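Local coordinates for takeout-like protein 1 (Epiphyas postvittana, PDB 3E8T) that probably carries hydrophobic ligands in the insect, holding a ubiquinone-8 molecule in the crystal inside a long internal tunnel, at residues Val5-Leu10 with Ala215-Val220; Val138-Phe143 with Leu209-Ile214; Met39-Leu44 with Gly61-Lys67. All coordinates share one frame; numbering follows the deposited sequence.

In the fold
Takeout 1 is an elongated α/β-wrap protein of the juvenile hormone binding protein family, in which a curled antiparallel sheet and long helices enclose a ligand. Interactions 1 and 2 sit at one end, their centres about 12 Å apart, joined where Ile-217 packs on Leu-209 and Val-212; both touch the quinone head. Interaction 3, about 27 Å from interaction 1 and about 25 Å from interaction 2 between centres, pairs strands beside the isoprenoid tail. Along the chain, interaction 3 closes first, interaction 2 follows, and interaction 1 spans both, joining the chain ends. Interactions 2 and 3 share the sheet, and helix 182-211 reaches both, so one fold lines ligand head and tail, consistent with a carrier.

Interaction 1: Val5-Leu10 with Ala215-Val220; sequences VEKCNL and AEIANV. With UQ8 (Ubiquinone-8), chain B.
Val-5 and Ile-217 meet beside the quinone head of the bound ubiquinone-8, where the two ends of the chain come together at one end of the α/β-wrap fold of the juvenile hormone binding protein family. The inner side of this contact is compact. Val-5 CG2 lies 4.1 Å from Ile-217 CG2, while the other valine branch turns to the ligand, CG1 being 3.1 Å from O4 of ubiquinone. Ile-217 has CG1 lodged between its backbone N and carbonyl carbon (chi1 61°), which carries CG1 and CD1 to the methoxy carbon C3M; CD1 approaches it to 3.4 Å. One isoleucine thereby serves both the terminal segment and the pocket, its CG2 facing Val-5 and its longer branch facing the quinone. A water beside the methoxy groups of the quinone donates to both Glu-6 O and Ile-217 O. Farther along, Leu-10 CD2 presses on Ala-218 CB at 3.6 Å, and the backbones are pinned by a hydrogen bond from Asn-219 N to Cys-8 O, 2.8 Å long and fairly straight at 163°, with the donor standing above the carbonyl plane. Cys-8 itself is tied by a disulfide to Cys-15 of helix 13-28, which anchors the 5-10 segment to the fold.

Toward solvent the contact is looser and largely mediated by water. One water links Leu-10 N with Asn-219 O. Lys-7 spans this exposed flank: its methylenes run past the carbonyls of Glu-216 and Ala-218, and a bend at chi3 (42°) turns the amine back onto the helical turn. There NZ gives a hydrogen bond to Ala-215 O, 3.2 Å away and nearly in line with the C=O bond. A water that donates to Ala-218 O also accepts a weak, 3.3 Å bond from Lys-7 NZ.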
loop_
_atom_site.group_PDB
_atom_site.type_symbol
_atom_site.label_atom_id
_atom_site.label_comp_id
_atom_site.label_asym_id
_atom_site.label_seq_id
_atom_site.Cartn_x
_atom_site.Cartn_y
_atom_site.Cartn_z
ATOM N N VAL A 5 12.804 -11.162 -15.459
ATOM C CA VAL A 5 12.766 -9.694 -15.280
ATOM C C VAL A 5 13.585 -9.066 -16.419
ATOM O O VAL A 5 14.570 -9.633 -16.920
ATOM C CB VAL A 5 13.312 -9.247 -13.878
ATOM C CG1 VAL A 5 13.423 -7.720 -13.742
ATOM C CG2 VAL A 5 12.444 -9.796 -12.739
ATOM N N GLU A 6 13.135 -7.905 -16.869
ATOM C CA GLU A 6 13.903 -7.061 -17.811
ATOM C C GLU A 6 15.147 -6.526 -17.090
ATOM O O GLU A 6 15.047 -5.829 -16.079
ATOM C CB GLU A 6 13.052 -5.876 -18.261
ATOM C CG GLU A 6 11.786 -6.277 -19.031
ATOM C CD GLU A 6 10.932 -5.111 -19.468
ATOM O OE1 GLU A 6 11.175 -3.956 -19.029
ATOM O OE2 GLU A 6 9.987 -5.333 -20.263
ATOM N N LYS A 7 16.319 -6.834 -17.616
ATOM C CA LYS A 7 17.583 -6.439 -17.043
ATOM C C LYS A 7 17.942 -5.038 -17.466
ATOM O O LYS A 7 17.805 -4.683 -18.647
ATOM C CB LYS A 7 18.667 -7.421 -17.408
ATOM C CG LYS A 7 18.494 -8.745 -16.646
ATOM C CD LYS A 7 19.659 -9.692 -16.753
ATOM C CE LYS A 7 21.025 -9.055 -16.654
ATOM N NZ LYS A 7 22.020 -10.153 -16.416
ATOM N N CYS A 8 18.425 -4.266 -16.492
ATOM C CA CYS A 8 18.699 -2.844 -16.617
ATOM C C CYS A 8 20.020 -2.511 -16.013
ATOM O O CYS A 8 20.456 -3.110 -15.036
ATOM C CB CYS A 8 17.642 -2.015 -15.811
ATOM S SG CYS A 8 16.038 -2.068 -16.402
ATOM N N ASN A 9 20.648 -1.480 -16.563
ATOM C CA ASN A 9 21.634 -0.710 -15.820
ATOM C C ASN A 9 20.866 0.032 -14.716
ATOM O O ASN A 9 19.851 0.615 -14.980
ATOM C CB ASN A 9 22.361 0.255 -16.768
ATOM C CG ASN A 9 23.149 -0.439 -17.829
ATOM O OD1 ASN A 9 24.222 -0.985 -17.547
ATOM N ND2 ASN A 9 22.611 -0.473 -19.054
ATOM N N LEU A 10 21.306 -0.074 -13.472
ATOM C CA LEU A 10 20.418 0.369 -12.361
ATOM C C LEU A 10 20.089 1.861 -12.439
ATOM O O LEU A 10 18.971 2.276 -12.078
ATOM C CB LEU A 10 20.995 -0.017 -10.992
ATOM C CG LEU A 10 20.907 -1.522 -10.656
ATOM C CD1 LEU A 10 21.641 -1.869 -9.385
ATOM C CD2 LEU A 10 19.444 -2.022 -10.576
ATOM N N ALA A 215 22.663 -9.898 -9.833
ATOM C CA ALA A 215 23.106 -10.100 -11.203
ATOM C C ALA A 215 22.058 -10.781 -12.075
ATOM O O ALA A 215 22.135 -10.682 -13.305
ATOM C CB ALA A 215 24.403 -10.921 -11.221
ATOM N N GLU A 216 21.112 -11.494 -11.480
ATOM C CA GLU A 216 20.064 -12.207 -12.235
ATOM C C GLU A 216 18.946 -11.292 -12.687
ATOM O O GLU A 216 18.195 -11.636 -13.618
ATOM C CB GLU A 216 19.463 -13.356 -11.413
ATOM C CG GLU A 216 20.386 -14.582 -11.286
ATOM C CD GLU A 216 19.723 -15.792 -10.614
ATOM O OE1 GLU A 216 18.472 -15.841 -10.503
ATOM O OE2 GLU A 216 20.466 -16.712 -10.201
ATOM N N ILE A 217 18.822 -10.122 -12.064
ATOM C CA ILE A 217 17.720 -9.219 -12.381
ATOM C C ILE A 217 18.153 -7.819 -12.767
ATOM O O ILE A 217 17.302 -6.982 -13.040
ATOM C CB ILE A 217 16.697 -9.154 -11.248
ATOM C CG1 ILE A 217 17.325 -8.639 -9.958
ATOM C CG2 ILE A 217 16.039 -10.546 -11.013
ATOM C CD1 ILE A 217 16.332 -8.477 -8.831
ATOM N N ALA A 218 19.451 -7.560 -12.799
ATOM C CA ALA A 218 20.002 -6.255 -13.161
ATOM C C ALA A 218 21.413 -6.406 -13.687
ATOM O O ALA A 218 22.028 -7.460 -13.514
ATOM C CB ALA A 218 19.972 -5.290 -11.986
ATOM N N ASN A 219 21.916 -5.342 -14.308
ATOM C CA ASN A 219 23.259 -5.320 -14.886
ATOM C C ASN A 219 24.214 -4.598 -13.956
ATOM O O ASN A 219 24.175 -3.361 -13.849
ATOM C CB ASN A 219 23.262 -4.615 -16.238
ATOM C CG ASN A 219 24.602 -4.734 -16.951
ATOM O OD1 ASN A 219 25.407 -3.784 -16.993
ATOM N ND2 ASN A 219 24.865 -5.925 -17.479
ATOM N N VAL A 220 25.047 -5.392 -13.277
ATOM C CA VAL A 220 26.054 -4.919 -12.316
ATOM C C VAL A 220 25.577 -3.742 -11.470
ATOM O O VAL A 220 25.498 -3.843 -10.239
ATOM C CB VAL A 220 27.411 -4.563 -13.005
ATOM C CG1 VAL A 220 28.015 -5.787 -13.640
ATOM C CG2 VAL A 220 27.242 -3.456 -14.051
HETATM C C45 UQ8 B . -14.882 4.354 9.365
HETATM C C44 UQ8 B . -14.473 5.816 9.167
HETATM C C46 UQ8 B . -15.664 6.695 9.443
HETATM C C43 UQ8 B . -13.918 6.097 7.783
HETATM C C42 UQ8 B . -12.905 5.024 7.355
HETATM C C41 UQ8 B . -11.636 5.169 8.184
HETATM C C39 UQ8 B . -10.416 5.036 7.298
HETATM C C40 UQ8 B . -9.339 3.990 7.574
HETATM C C38 UQ8 B . -10.233 5.918 6.267
HETATM C C37 UQ8 B . -9.160 5.891 5.387
HETATM C C36 UQ8 B . -9.545 6.835 4.247
HETATM C C34 UQ8 B . -8.565 6.800 3.089
HETATM C C35 UQ8 B . -8.970 7.483 1.950
HETATM C C33 UQ8 B . -7.387 6.060 3.160
HETATM C C32 UQ8 B . -6.373 5.951 2.213
HETATM C C31 UQ8 B . -5.659 4.591 2.432
HETATM C C29 UQ8 B . -4.419 4.413 1.568
HETATM C C30 UQ8 B . -3.397 5.584 1.407
HETATM C C28 UQ8 B . -4.199 3.204 0.917
HETATM C C27 UQ8 B . -3.112 2.918 0.100
HETATM C C26 UQ8 B . -2.745 1.427 0.143
HETATM C C24 UQ8 B . -1.712 1.090 -0.937
HETATM C C25 UQ8 B . -2.098 1.123 -2.426
HETATM C C23 UQ8 B . -0.426 0.761 -0.566
HETATM C C22 UQ8 B . 0.636 0.419 -1.408
HETATM C C21 UQ8 B . 1.938 0.285 -0.619
HETATM C C19 UQ8 B . 3.212 0.261 -1.464
HETATM C C20 UQ8 B . 4.480 0.302 -0.613
HETATM C C18 UQ8 B . 3.232 -0.869 -2.504
HETATM C C17 UQ8 B . 4.569 -0.914 -3.257
HETATM C C16 UQ8 B . 4.479 -1.675 -4.591
HETATM C C14 UQ8 B . 5.891 -1.995 -5.071
HETATM C C15 UQ8 B . 7.000 -0.943 -4.883
HETATM C C13 UQ8 B . 6.200 -3.227 -5.643
HETATM C C12 UQ8 B . 7.483 -3.560 -6.072
HETATM C C11 UQ8 B . 7.502 -4.589 -7.222
HETATM C C9 UQ8 B . 8.791 -4.477 -8.056
HETATM C C10 UQ8 B . 9.906 -3.719 -7.316
HETATM C C8 UQ8 B . 9.243 -5.880 -8.452
HETATM C C7 UQ8 B . 10.525 -6.319 -7.737
HETATM C C6 UQ8 B . 11.815 -5.796 -8.413
HETATM C C1 UQ8 B . 12.840 -5.269 -7.618
HETATM C C1M UQ8 B . 12.653 -5.231 -6.237
HETATM C C2 UQ8 B . 14.027 -4.779 -8.176
HETATM O O2 UQ8 B . 14.932 -4.319 -7.473
HETATM C C3 UQ8 B . 14.213 -4.817 -9.549
HETATM O O3 UQ8 B . 15.371 -4.341 -10.089
HETATM C C3M UQ8 B . 16.371 -5.359 -10.078
HETATM C C4 UQ8 B . 13.212 -5.328 -10.366
HETATM O O4 UQ8 B . 13.414 -5.357 -11.718
HETATM C C4M UQ8 B . 13.773 -4.055 -12.204
HETATM C C5 UQ8 B . 12.022 -5.811 -9.804
HETATM O O5 UQ8 B . 11.156 -6.269 -10.554
HETATM O O HOH W 1 16.616 -4.669 -14.079
HETATM O O HOH W 2 24.280 -8.812 -14.428
HETATM O O HOH W 3 24.221 -1.032 -13.183
#

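Interaction 2: Val138-Phe143 with Leu209-Ile214; sequences VDHVIF and LAKVPI. With UQ8 (Ubiquinone-8), chain B.
Leu-209 and Phe-143 meet by a CH-pi contact: the leucine methyl CD1 stands over a face of the phenyl ring, 3.9 Å from its centroid and 30° off the normal. The same methyl touches the ligand, at 3.2 Å from the ring methyl C1M of ubiquinone-8, so one methyl serves both the phenyl ring and the quinone. Next along the strand, Val-141 packs against Ile-214. Its CG2 is only 3.5 Å from Ile-214 CD1, closer than usual for two carbons, and the isoleucine reaches it with CG1 anti to the backbone N (chi1 -172°). Val-138 CG1 rests on the ring of Pro-213, and Ile-142 CD1 reaches the methyl of Ala-210.

The polar centre of the contact is His-140. Ala-210 O sits 3.3 Å above the plane of the imidazole, over its centre, whereas Val-212 O approaches CD2 near the ring plane. At the edge a water lies in plane with NE2, 2.8 Å away, and donates to Lys-211 O, coupling the ring to the backbone near the end of helix 182-211.

These groups belong to the place where the C-terminal end of helix 182-211 packs on the start of strand 139-153, part of the wrapped sheet of the α/β-wrap fold. A hydrogen bond from Ile-214 N to Asp-139 O, straight at 169°, fastens the loop after the helix to the strand. A second water bridges Val-141 N and Leu-209 O.

In the outer shell, His-140 and Ile-142 are held by backbone bonds to strand 113-133, and Asp-139 OD1 forms a salt bridge with Lys-133. Lys-206, one turn back in the helix, donates from NZ to Phe-143 O.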
loop_
_atom_site.group_PDB
_atom_site.type_symbol
_atom_site.label_atom_id
_atom_site.label_comp_id
_atom_site.label_asym_id
_atom_site.label_seq_id
_atom_site.Cartn_x
_atom_site.Cartn_y
_atom_site.Cartn_z
ATOM N N VAL A 138 27.830 -14.332 -2.961
ATOM C CA VAL A 138 26.831 -13.820 -3.915
ATOM C C VAL A 138 26.246 -12.501 -3.439
ATOM O O VAL A 138 25.800 -12.384 -2.318
ATOM C CB VAL A 138 25.708 -14.837 -4.105
ATOM C CG1 VAL A 138 24.695 -14.326 -5.124
ATOM C CG2 VAL A 138 26.312 -16.212 -4.567
ATOM N N ASP A 139 26.258 -11.511 -4.312
ATOM C CA ASP A 139 25.765 -10.177 -4.024
ATOM C C ASP A 139 24.257 -10.095 -4.179
ATOM O O ASP A 139 23.667 -10.561 -5.150
ATOM C CB ASP A 139 26.434 -9.168 -4.951
ATOM C CG ASP A 139 27.926 -8.952 -4.623
ATOM O OD1 ASP A 139 28.456 -9.570 -3.679
ATOM O OD2 ASP A 139 28.554 -8.133 -5.315
ATOM N N HIS A 140 23.631 -9.464 -3.211
ATOM C CA HIS A 140 22.188 -9.197 -3.194
ATOM C C HIS A 140 21.935 -7.761 -2.803
ATOM O O HIS A 140 22.681 -7.205 -1.992
ATOM C CB HIS A 140 21.490 -10.046 -2.142
ATOM C CG HIS A 140 21.545 -11.510 -2.420
ATOM N ND1 HIS A 140 22.474 -12.355 -1.856
ATOM C CD2 HIS A 140 20.753 -12.286 -3.195
ATOM C CE1 HIS A 140 22.273 -13.582 -2.308
ATOM N NE2 HIS A 140 21.229 -13.576 -3.108
ATOM N N VAL A 141 20.827 -7.203 -3.283
ATOM C CA VAL A 141 20.314 -5.948 -2.734
ATOM C C VAL A 141 19.516 -6.257 -1.483
ATOM O O VAL A 141 18.542 -6.999 -1.533
ATOM C CB VAL A 141 19.422 -5.257 -3.739
ATOM C CG1 VAL A 141 18.651 -4.065 -3.116
ATOM C CG2 VAL A 141 20.245 -4.793 -4.882
ATOM N N ILE A 142 19.926 -5.648 -0.367
ATOM C CA ILE A 142 19.306 -5.857 0.911
ATOM C C ILE A 142 18.588 -4.569 1.340
ATOM O O ILE A 142 19.209 -3.608 1.667
ATOM C CB ILE A 142 20.309 -6.349 1.975
ATOM C CG1 ILE A 142 21.042 -7.598 1.489
ATOM C CG2 ILE A 142 19.583 -6.604 3.321
ATOM C CD1 ILE A 142 20.124 -8.796 1.218
ATOM N N PHE A 143 17.280 -4.609 1.287
ATOM C CA PHE A 143 16.480 -3.481 1.732
ATOM C C PHE A 143 16.574 -3.285 3.232
ATOM O O PHE A 143 16.547 -4.252 3.989
ATOM C CB PHE A 143 15.015 -3.709 1.387
ATOM C CG PHE A 143 14.637 -3.417 -0.028
ATOM C CD1 PHE A 143 15.554 -3.111 -0.994
ATOM C CD2 PHE A 143 13.263 -3.382 -0.360
ATOM C CE1 PHE A 143 15.150 -2.790 -2.300
ATOM C CE2 PHE A 143 12.859 -3.071 -1.636
ATOM C CZ PHE A 143 13.789 -2.792 -2.603
ATOM N N LEU A 209 14.262 -10.019 -2.757
ATOM C CA LEU A 209 15.575 -9.536 -3.187
ATOM C C LEU A 209 16.738 -10.122 -2.410
ATOM O O LEU A 209 17.846 -10.260 -2.922
ATOM C CB LEU A 209 15.639 -8.012 -3.187
ATOM C CG LEU A 209 14.781 -7.330 -4.216
ATOM C CD1 LEU A 209 14.791 -5.836 -3.953
ATOM C CD2 LEU A 209 15.263 -7.619 -5.649
ATOM N N ALA A 210 16.504 -10.525 -1.183
ATOM C CA ALA A 210 17.576 -11.171 -0.395
ATOM C C ALA A 210 17.905 -12.581 -0.880
ATOM O O ALA A 210 18.942 -13.110 -0.518
ATOM C CB ALA A 210 17.222 -11.179 1.111
ATOM N N LYS A 211 17.046 -13.168 -1.690
ATOM C CA LYS A 211 17.258 -14.529 -2.170
ATOM C C LYS A 211 17.502 -14.633 -3.661
ATOM O O LYS A 211 17.867 -15.726 -4.116
ATOM C CB LYS A 211 16.091 -15.429 -1.767
ATOM C CG LYS A 211 14.824 -15.292 -2.587
ATOM C CD LYS A 211 13.547 -15.836 -1.915
ATOM C CE LYS A 211 13.659 -17.312 -1.589
ATOM N NZ LYS A 211 13.866 -18.208 -2.811
ATOM N N VAL A 212 17.407 -13.536 -4.412
ATOM C CA VAL A 212 17.651 -13.518 -5.849
ATOM C C VAL A 212 18.919 -12.700 -6.089
ATOM O O VAL A 212 18.973 -11.537 -5.753
ATOM C CB VAL A 212 16.472 -12.960 -6.641
ATOM C CG1 VAL A 212 16.803 -12.998 -8.112
ATOM C CG2 VAL A 212 15.210 -13.816 -6.373
ATOM N N PRO A 213 19.986 -13.310 -6.655
ATOM C CA PRO A 213 21.213 -12.560 -6.882
ATOM C C PRO A 213 20.928 -11.337 -7.729
ATOM O O PRO A 213 20.169 -11.419 -8.692
ATOM C CB PRO A 213 22.093 -13.550 -7.642
ATOM C CG PRO A 213 21.553 -14.887 -7.295
ATOM C CD PRO A 213 20.092 -14.711 -7.090
ATOM N N ILE A 214 21.517 -10.215 -7.379
ATOM C CA ILE A 214 21.234 -8.979 -8.084
ATOM C C ILE A 214 21.639 -9.102 -9.550
ATOM O O ILE A 214 20.994 -8.520 -10.423
ATOM C CB ILE A 214 21.829 -7.750 -7.354
ATOM C CG1 ILE A 214 21.373 -6.439 -7.998
ATOM C CG2 ILE A 214 23.330 -7.801 -7.324
ATOM C CD1 ILE A 214 19.857 -6.250 -7.993
HETATM C C45 UQ8 B . -14.882 4.354 9.365
HETATM C C44 UQ8 B . -14.473 5.816 9.167
HETATM C C46 UQ8 B . -15.664 6.695 9.443
HETATM C C43 UQ8 B . -13.918 6.097 7.783
HETATM C C42 UQ8 B . -12.905 5.024 7.355
HETATM C C41 UQ8 B . -11.636 5.169 8.184
HETATM C C39 UQ8 B . -10.416 5.036 7.298
HETATM C C40 UQ8 B . -9.339 3.990 7.574
HETATM C C38 UQ8 B . -10.233 5.918 6.267
HETATM C C37 UQ8 B . -9.160 5.891 5.387
HETATM C C36 UQ8 B . -9.545 6.835 4.247
HETATM C C34 UQ8 B . -8.565 6.800 3.089
HETATM C C35 UQ8 B . -8.970 7.483 1.950
HETATM C C33 UQ8 B . -7.387 6.060 3.160
HETATM C C32 UQ8 B . -6.373 5.951 2.213
HETATM C C31 UQ8 B . -5.659 4.591 2.432
HETATM C C29 UQ8 B . -4.419 4.413 1.568
HETATM C C30 UQ8 B . -3.397 5.584 1.407
HETATM C C28 UQ8 B . -4.199 3.204 0.917
HETATM C C27 UQ8 B . -3.112 2.918 0.100
HETATM C C26 UQ8 B . -2.745 1.427 0.143
HETATM C C24 UQ8 B . -1.712 1.090 -0.937
HETATM C C25 UQ8 B . -2.098 1.123 -2.426
HETATM C C23 UQ8 B . -0.426 0.761 -0.566
HETATM C C22 UQ8 B . 0.636 0.419 -1.408
HETATM C C21 UQ8 B . 1.938 0.285 -0.619
HETATM C C19 UQ8 B . 3.212 0.261 -1.464
HETATM C C20 UQ8 B . 4.480 0.302 -0.613
HETATM C C18 UQ8 B . 3.232 -0.869 -2.504
HETATM C C17 UQ8 B . 4.569 -0.914 -3.257
HETATM C C16 UQ8 B . 4.479 -1.675 -4.591
HETATM C C14 UQ8 B . 5.891 -1.995 -5.071
HETATM C C15 UQ8 B . 7.000 -0.943 -4.883
HETATM C C13 UQ8 B . 6.200 -3.227 -5.643
HETATM C C12 UQ8 B . 7.483 -3.560 -6.072
HETATM C C11 UQ8 B . 7.502 -4.589 -7.222
HETATM C C9 UQ8 B . 8.791 -4.477 -8.056
HETATM C C10 UQ8 B . 9.906 -3.719 -7.316
HETATM C C8 UQ8 B . 9.243 -5.880 -8.452
HETATM C C7 UQ8 B . 10.525 -6.319 -7.737
HETATM C C6 UQ8 B . 11.815 -5.796 -8.413
HETATM C C1 UQ8 B . 12.840 -5.269 -7.618
HETATM C C1M UQ8 B . 12.653 -5.231 -6.237
HETATM C C2 UQ8 B . 14.027 -4.779 -8.176
HETATM O O2 UQ8 B . 14.932 -4.319 -7.473
HETATM C C3 UQ8 B . 14.213 -4.817 -9.549
HETATM O O3 UQ8 B . 15.371 -4.341 -10.089
HETATM C C3M UQ8 B . 16.371 -5.359 -10.078
HETATM C C4 UQ8 B . 13.212 -5.328 -10.366
HETATM O O4 UQ8 B . 13.414 -5.357 -11.718
HETATM C C4M UQ8 B . 13.773 -4.055 -12.204
HETATM C C5 UQ8 B . 12.022 -5.811 -9.804
HETATM O O5 UQ8 B . 11.156 -6.269 -10.554
HETATM O O HOH W 4 20.813 -16.176 -3.961
HETATM O O HOH W 5 19.189 -8.930 -4.882
#

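Interaction 3: Met39-Leu44 with Gly61-Lys67; sequences MDVLDL and GKLKGLK
Asp-40 reaches across to the turn at Gly-65 to Lys-67. From CB, which lies 3.8 Å from Lys-67 N, the chain extends with CG anti to the backbone N (chi1 -170°), and CG lies 3.4 Å from Gly-65 N. The carboxylate then divides its tasks. OD1 touches Lys-64 CG and takes a weak bond from Gly-65 N; OD2 receives the stronger one, from Lys-67 N at 2.8 Å and 164°, on its anti lone pair, and a second weak bond from Gly-65 N, and also lies against Lys-67 CB. Two backbone N-H groups thus hold the carboxylate at the start of the 3-10 turn. Nearby a water donates to Met-39 O and Leu-63 O and accepts from Leu-66 N.

Beyond the cis peptide bond before Val-41, the strands pair in antiparallel fashion. Leu-42 and Leu-63 exchange backbone bonds of 2.9 Å in each direction, N of each to O of the other, and their CD2 methyls meet at 4.2 Å. The Asp-43 and Lys-62 side chains lie alongside on the other face; in one of two conformers modelled for Asp-43, a salt bridge joins NZ to the syn lone pair of OD1 at 2.6 Å. Leu-63 and Leu-66 touch ubiquinone-8, while Leu-42 packs against helix 182-211. The arrangement is that of an antiparallel beta hairpin, strands 42-51 and 54-77, forming part of the wall of the ligand tunnel.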
loop_
_atom_site.group_PDB
_atom_site.type_symbol
_atom_site.label_atom_id
_atom_site.label_comp_id
_atom_site.label_asym_id
_atom_site.label_seq_id
_atom_site.Cartn_x
_atom_site.Cartn_y
_atom_site.Cartn_z
ATOM N N MET A 39 -0.110 -10.373 -2.962
ATOM C CA MET A 39 -0.263 -8.942 -2.658
ATOM C C MET A 39 -1.372 -8.278 -3.425
ATOM O O MET A 39 -1.578 -7.080 -3.289
ATOM C CB MET A 39 1.066 -8.208 -2.837
ATOM C CG MET A 39 2.054 -8.570 -1.731
ATOM S SD MET A 39 3.756 -8.224 -2.078
ATOM C CE MET A 39 4.219 -9.698 -3.027
ATOM N N ASP A 40 -2.112 -9.038 -4.233
ATOM C CA ASP A 40 -3.367 -8.563 -4.836
ATOM C C ASP A 40 -4.206 -9.819 -5.067
ATOM O O ASP A 40 -3.954 -10.571 -6.008
ATOM C CB ASP A 40 -3.173 -7.732 -6.123
ATOM C CG ASP A 40 -4.485 -7.048 -6.573
ATOM O OD1 ASP A 40 -5.563 -7.341 -5.981
ATOM O OD2 ASP A 40 -4.477 -6.222 -7.527
ATOM N N VAL A 41 -5.132 -10.126 -4.176
ATOM C CA VAL A 41 -5.613 -9.314 -3.061
ATOM C C VAL A 41 -4.684 -9.508 -1.893
ATOM O O VAL A 41 -4.316 -10.635 -1.555
ATOM C CB VAL A 41 -7.038 -9.736 -2.711
ATOM C CG1 VAL A 41 -7.539 -8.975 -1.532
ATOM C CG2 VAL A 41 -7.992 -9.463 -3.873
ATOM N N LEU A 42 -4.245 -8.426 -1.290
ATOM C CA LEU A 42 -3.405 -8.456 -0.099
ATOM C C LEU A 42 -4.235 -8.561 1.153
ATOM O O LEU A 42 -5.127 -7.756 1.358
ATOM C CB LEU A 42 -2.574 -7.177 -0.014
ATOM C CG LEU A 42 -1.652 -6.983 1.179
ATOM C CD1 LEU A 42 -0.542 -8.036 1.249
ATOM C CD2 LEU A 42 -1.057 -5.587 1.228
ATOM N N ASP A 43 -3.940 -9.580 1.970
ATOM C CA ASP A 43 -4.558 -9.697 3.272
ATOM C C ASP A 43 -3.815 -8.800 4.255
ATOM O O ASP A 43 -2.611 -8.857 4.377
ATOM C CB ASP A 43 -4.548 -11.179 3.710
ATOM C CG ASP A 43 -5.693 -11.976 3.104
ATOM O OD1 ASP A 43 -6.839 -11.704 3.478
ATOM O OD2 ASP A 43 -5.468 -12.882 2.249
ATOM N N LEU A 44 -4.552 -7.931 4.912
ATOM C CA LEU A 44 -3.991 -7.053 5.925
ATOM C C LEU A 44 -4.136 -7.697 7.288
ATOM O O LEU A 44 -5.199 -8.233 7.609
ATOM C CB LEU A 44 -4.737 -5.704 5.929
ATOM C CG LEU A 44 -4.754 -5.013 4.568
ATOM C CD1 LEU A 44 -5.639 -3.770 4.586
ATOM C CD2 LEU A 44 -3.321 -4.659 4.100
ATOM N N GLY A 61 -8.983 -7.493 6.752
ATOM C CA GLY A 61 -8.805 -6.449 5.769
ATOM C C GLY A 61 -8.192 -6.969 4.483
ATOM O O GLY A 61 -7.368 -7.880 4.497
ATOM N N LYS A 62 -8.603 -6.380 3.374
ATOM C CA LYS A 62 -8.168 -6.747 2.061
ATOM C C LYS A 62 -7.894 -5.512 1.232
ATOM O O LYS A 62 -8.719 -4.616 1.185
ATOM C CB LYS A 62 -9.287 -7.463 1.349
ATOM C CG LYS A 62 -9.880 -8.669 2.027
ATOM C CD LYS A 62 -9.003 -9.808 2.067
ATOM C CE LYS A 62 -9.796 -11.063 2.580
ATOM N NZ LYS A 62 -9.051 -12.295 2.268
ATOM N N LEU A 63 -6.776 -5.516 0.542
ATOM C CA LEU A 63 -6.413 -4.441 -0.394
ATOM C C LEU A 63 -6.358 -5.016 -1.802
ATOM O O LEU A 63 -5.551 -5.916 -2.065
ATOM C CB LEU A 63 -5.054 -3.815 -0.032
ATOM C CG LEU A 63 -4.510 -2.833 -1.098
ATOM C CD1 LEU A 63 -5.300 -1.570 -1.064
ATOM C CD2 LEU A 63 -3.008 -2.563 -0.865
ATOM N N LYS A 64 -7.224 -4.501 -2.682
ATOM C CA LYS A 64 -7.255 -4.914 -4.066
ATOM C C LYS A 64 -6.787 -3.778 -4.927
ATOM O O LYS A 64 -7.120 -2.623 -4.678
ATOM C CB LYS A 64 -8.648 -5.366 -4.484
ATOM C CG LYS A 64 -8.720 -6.025 -5.925
ATOM C CD LYS A 64 -10.096 -6.736 -6.266
ATOM C CE LYS A 64 -10.285 -6.976 -7.784
ATOM N NZ LYS A 64 -11.596 -7.582 -8.252
ATOM N N GLY A 65 -6.021 -4.097 -5.960
ATOM C CA GLY A 65 -5.680 -3.167 -7.011
ATOM C C GLY A 65 -4.213 -3.021 -7.331
ATOM O O GLY A 65 -3.865 -2.423 -8.371
ATOM N N LEU A 66 -3.306 -3.572 -6.504
ATOM C CA LEU A 66 -1.870 -3.402 -6.781
ATOM C C LEU A 66 -1.455 -3.994 -8.136
ATOM O O LEU A 66 -0.534 -3.498 -8.745
ATOM C CB LEU A 66 -1.002 -3.963 -5.656
ATOM C CG LEU A 66 0.460 -3.534 -5.570
ATOM C CD1 LEU A 66 0.604 -2.009 -5.500
ATOM C CD2 LEU A 66 1.095 -4.170 -4.322
ATOM N N LYS A 67 -2.130 -5.041 -8.603
ATOM C CA LYS A 67 -1.800 -5.676 -9.898
ATOM C C LYS A 67 -1.864 -4.661 -11.020
ATOM O O LYS A 67 -1.185 -4.810 -12.043
ATOM C CB LYS A 67 -2.787 -6.818 -10.210
ATOM C CG LYS A 67 -2.505 -7.580 -11.486
ATOM C CD LYS A 67 -3.283 -8.894 -11.557
ATOM C CE LYS A 67 -4.779 -8.732 -11.792
ATOM N NZ LYS A 67 -5.459 -10.081 -11.954
HETATM O O HOH W 6 -3.562 -5.214 -4.012
HETATM O O HOH W 7 -7.380 -10.372 5.748
#